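Local structure of BSU-2 beta-lactamase (Bacillus subtilis, 6W5E) at residues I231-T242 and I254-I265. The protein probably hydrolyses the beta-lactam ring of antibiotics, as a class D serine beta-lactamase of a Gram-positive bacterium. Residues are numbered along the deposited sequence; the frame is centred on the assembly and turned at random. Where two conformers were deposited one is given.
Sequences IKTEHGSYVFVT and ITVDILKKYGLI
The ring of Phe240 carries the methyl of Thr255 over one face, a CH-pi contact with Thr255 CG2 3.9 Å from the ring centroid, where the C-terminal helix of the penicillin-recognising serine-enzyme fold packs on its antiparallel sheet. Leu259 CD1 reaches Phe240 CE2 obliquely; Phe227 meets the same ring from the neighbouring strand. Tyr238 is covered in the same manner: Leu264 CD1 makes a CH-pi contact over one face, 19° off the ring normal, and Leu264 CD2 touches Tyr238 CE1 at 3.8 Å, while the phenol OH bonds to the carbonyl of Leu32. The N-to-C directions of helix 254-261 and strand 236-242 make 140°, nearer antiparallel than parallel. The chain turns back to the sheet through a Schellman motif with Gly263 at positive phi, Leu264 N bonding to Leu259 O and Gly263 N to Lys260 O, and this delivers Leu264 to the hairpin end. There Ile231, extended with CG1 anti to the backbone N (chi1 179°), lays CD1 against Ile265 CG1 at 3.6 Å, and Thr233 CG2 rests on the carbonyl O of Leu264. At the other end a buried hydroxyl pair closes the contact: Thr242 OG1 donates to Thr255 OG1 at 2.7 Å, and Thr255 OG1 in turn bonds to Ala251 O, one helical turn back.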
# COMPACT_ATOMS: atom_id res chain seq x y z
N ILE A 231 10.75 -2.16 -3.72
CA ILE A 231 11.93 -1.36 -4.02
C ILE A 231 12.68 -2.01 -5.17
O ILE A 231 12.91 -3.22 -5.17
CB ILE A 231 12.83 -1.14 -2.79
CG1 ILE A 231 14.07 -0.32 -3.18
CG2 ILE A 231 13.23 -2.47 -2.10
CD1 ILE A 231 14.77 0.31 -2.01
N LYS A 232 13.04 -1.20 -6.16
CA LYS A 232 13.83 -1.66 -7.29
C LYS A 232 15.26 -1.19 -7.06
O LYS A 232 15.48 -0.01 -6.80
CB LYS A 232 13.27 -1.07 -8.58
CG LYS A 232 14.13 -1.32 -9.81
CD LYS A 232 13.42 -0.93 -11.11
CE LYS A 232 12.48 0.27 -10.93
NZ LYS A 232 12.31 1.06 -12.19
N THR A 233 16.20 -2.12 -7.11
CA THR A 233 17.63 -1.81 -6.99
C THR A 233 18.37 -2.33 -8.22
O THR A 233 17.79 -2.95 -9.11
CB THR A 233 18.25 -2.42 -5.72
OG1 THR A 233 18.55 -3.81 -5.95
CG2 THR A 233 17.33 -2.29 -4.52
N GLU A 234 19.67 -2.08 -8.24
CA GLU A 234 20.52 -2.62 -9.29
C GLU A 234 20.86 -4.08 -9.08
O GLU A 234 21.54 -4.68 -9.93
CB GLU A 234 21.79 -1.77 -9.43
CG GLU A 234 21.50 -0.38 -9.97
CD GLU A 234 22.67 0.57 -9.83
OE1 GLU A 234 23.74 0.14 -9.37
OE2 GLU A 234 22.51 1.76 -10.19
N HIS A 235 20.39 -4.68 -8.00
CA HIS A 235 20.65 -6.08 -7.68
C HIS A 235 19.37 -6.79 -7.28
O HIS A 235 19.34 -7.58 -6.34
CB HIS A 235 21.74 -6.19 -6.62
CG HIS A 235 23.04 -5.60 -7.04
ND1 HIS A 235 23.44 -4.33 -6.69
CD2 HIS A 235 24.03 -6.09 -7.82
CE1 HIS A 235 24.62 -4.07 -7.21
NE2 HIS A 235 25.00 -5.12 -7.91
N GLY A 236 18.29 -6.51 -8.01
CA GLY A 236 17.03 -7.18 -7.79
C GLY A 236 16.01 -6.26 -7.14
O GLY A 236 16.33 -5.22 -6.56
N SER A 237 14.75 -6.67 -7.23
CA SER A 237 13.63 -5.96 -6.63
C SER A 237 13.07 -6.77 -5.46
O SER A 237 13.18 -8.00 -5.43
CB SER A 237 12.54 -5.67 -7.66
OG SER A 237 13.00 -4.73 -8.61
N TYR A 238 12.48 -6.06 -4.51
CA TYR A 238 11.98 -6.67 -3.28
C TYR A 238 10.63 -6.07 -2.94
O TYR A 238 10.41 -4.87 -3.14
CB TYR A 238 12.95 -6.42 -2.12
CG TYR A 238 14.30 -7.08 -2.28
CD1 TYR A 238 15.26 -6.54 -3.13
CD2 TYR A 238 14.62 -8.23 -1.57
CE1 TYR A 238 16.49 -7.15 -3.29
CE2 TYR A 238 15.85 -8.84 -1.72
CZ TYR A 238 16.77 -8.30 -2.57
OH TYR A 238 17.99 -8.91 -2.71
N VAL A 239 9.73 -6.91 -2.43
CA VAL A 239 8.39 -6.49 -2.01
C VAL A 239 8.35 -6.48 -0.49
O VAL A 239 8.84 -7.42 0.16
CB VAL A 239 7.32 -7.45 -2.58
CG1 VAL A 239 5.94 -6.97 -2.18
CG2 VAL A 239 7.44 -7.58 -4.11
N PHE A 240 7.79 -5.43 0.10
CA PHE A 240 7.76 -5.32 1.56
C PHE A 240 6.36 -4.97 2.07
O PHE A 240 5.58 -4.28 1.40
CB PHE A 240 8.78 -4.30 2.09
CG PHE A 240 8.57 -2.92 1.55
CD1 PHE A 240 7.61 -2.08 2.10
CD2 PHE A 240 9.33 -2.45 0.49
CE1 PHE A 240 7.38 -0.81 1.58
CE2 PHE A 240 9.12 -1.18 -0.02
CZ PHE A 240 8.14 -0.36 0.53
N VAL A 241 6.09 -5.42 3.29
CA VAL A 241 4.91 -5.03 4.05
C VAL A 241 5.32 -4.84 5.50
O VAL A 241 5.89 -5.75 6.11
CB VAL A 241 3.81 -6.11 3.96
CG1 VAL A 241 2.71 -5.86 4.99
CG2 VAL A 241 3.20 -6.14 2.57
N THR A 242 5.01 -3.68 6.05
CA THR A 242 5.19 -3.39 7.47
C THR A 242 3.85 -3.00 8.06
O THR A 242 3.09 -2.23 7.46
CB THR A 242 6.19 -2.26 7.66
OG1 THR A 242 7.42 -2.63 7.03
CG2 THR A 242 6.43 -1.98 9.14
N ILE A 254 10.20 2.69 10.05
CA ILE A 254 10.79 1.38 10.31
C ILE A 254 11.26 0.74 9.01
O ILE A 254 12.38 0.22 8.92
CB ILE A 254 9.78 0.48 11.05
CG1 ILE A 254 9.66 0.87 12.52
CG2 ILE A 254 10.16 -0.99 10.90
CD1 ILE A 254 8.52 0.19 13.23
N THR A 255 10.41 0.78 7.99
CA THR A 255 10.75 0.17 6.71
C THR A 255 11.99 0.80 6.12
O THR A 255 12.91 0.11 5.68
CB THR A 255 9.58 0.33 5.73
OG1 THR A 255 8.38 -0.20 6.31
CG2 THR A 255 9.88 -0.40 4.44
N VAL A 256 12.03 2.13 6.09
CA VAL A 256 13.18 2.83 5.53
C VAL A 256 14.45 2.48 6.30
O VAL A 256 15.51 2.25 5.70
CB VAL A 256 12.91 4.34 5.47
CG1 VAL A 256 14.19 5.11 5.16
CG2 VAL A 256 11.84 4.63 4.41
N ASP A 257 14.37 2.42 7.64
CA ASP A 257 15.54 2.04 8.42
C ASP A 257 16.04 0.65 8.02
O ASP A 257 17.25 0.46 7.85
CB ASP A 257 15.26 2.13 9.92
CG ASP A 257 16.50 2.46 10.72
OD1 ASP A 257 17.12 3.52 10.47
OD2 ASP A 257 16.87 1.66 11.61
N ILE A 258 15.14 -0.32 7.85
CA ILE A 258 15.54 -1.67 7.46
C ILE A 258 16.16 -1.66 6.08
O ILE A 258 17.21 -2.27 5.85
CB ILE A 258 14.34 -2.63 7.54
CG1 ILE A 258 13.85 -2.77 8.99
CG2 ILE A 258 14.70 -3.98 6.94
CD1 ILE A 258 12.50 -3.43 9.11
N LEU A 259 15.52 -0.97 5.13
CA LEU A 259 16.03 -0.99 3.75
C LEU A 259 17.38 -0.31 3.65
O LEU A 259 18.20 -0.68 2.79
CB LEU A 259 15.01 -0.35 2.80
CG LEU A 259 13.66 -1.04 2.68
CD1 LEU A 259 12.75 -0.27 1.73
CD2 LEU A 259 13.78 -2.51 2.25
N LYS A 260 17.65 0.69 4.50
CA LYS A 260 18.97 1.30 4.56
C LYS A 260 19.99 0.36 5.21
O LYS A 260 21.09 0.17 4.69
CB LYS A 260 18.90 2.62 5.32
CG LYS A 260 18.28 3.76 4.52
CD LYS A 260 18.20 5.03 5.35
CE LYS A 260 17.82 6.21 4.49
NZ LYS A 260 17.66 7.46 5.28
N LYS A 261 19.63 -0.24 6.35
CA LYS A 261 20.54 -1.15 7.05
C LYS A 261 20.96 -2.31 6.17
O LYS A 261 22.08 -2.81 6.31
CB LYS A 261 19.84 -1.73 8.27
CG LYS A 261 19.82 -0.88 9.50
CD LYS A 261 19.08 -1.66 10.58
CE LYS A 261 19.22 -1.04 11.93
NZ LYS A 261 18.37 -1.79 12.88
N TYR A 262 20.09 -2.77 5.28
CA TYR A 262 20.36 -3.94 4.46
C TYR A 262 20.75 -3.58 3.03
O TYR A 262 20.75 -4.45 2.15
CB TYR A 262 19.21 -4.95 4.54
CG TYR A 262 19.27 -5.68 5.86
CD1 TYR A 262 20.07 -6.81 6.00
CD2 TYR A 262 18.59 -5.21 6.98
CE1 TYR A 262 20.18 -7.46 7.21
CE2 TYR A 262 18.70 -5.85 8.21
CZ TYR A 262 19.49 -6.99 8.31
OH TYR A 262 19.60 -7.64 9.52
N GLY A 263 21.09 -2.31 2.80
CA GLY A 263 21.75 -1.92 1.57
C GLY A 263 20.87 -1.80 0.35
O GLY A 263 21.40 -1.75 -0.77
N LEU A 264 19.55 -1.75 0.52
CA LEU A 264 18.64 -1.60 -0.62
C LEU A 264 18.38 -0.13 -0.95
O LEU A 264 18.33 0.23 -2.13
CB LEU A 264 17.34 -2.36 -0.34
CG LEU A 264 17.49 -3.87 -0.10
CD1 LEU A 264 16.14 -4.54 0.06
CD2 LEU A 264 18.30 -4.55 -1.19
N ILE A 265 18.19 0.71 0.06
CA ILE A 265 18.22 2.16 -0.13
C ILE A 265 19.66 2.60 0.02
O ILE A 265 20.26 2.43 1.09
CB ILE A 265 17.32 2.87 0.89
CG1 ILE A 265 15.84 2.57 0.60
CG2 ILE A 265 17.57 4.39 0.87
CD1 ILE A 265 14.90 3.14 1.64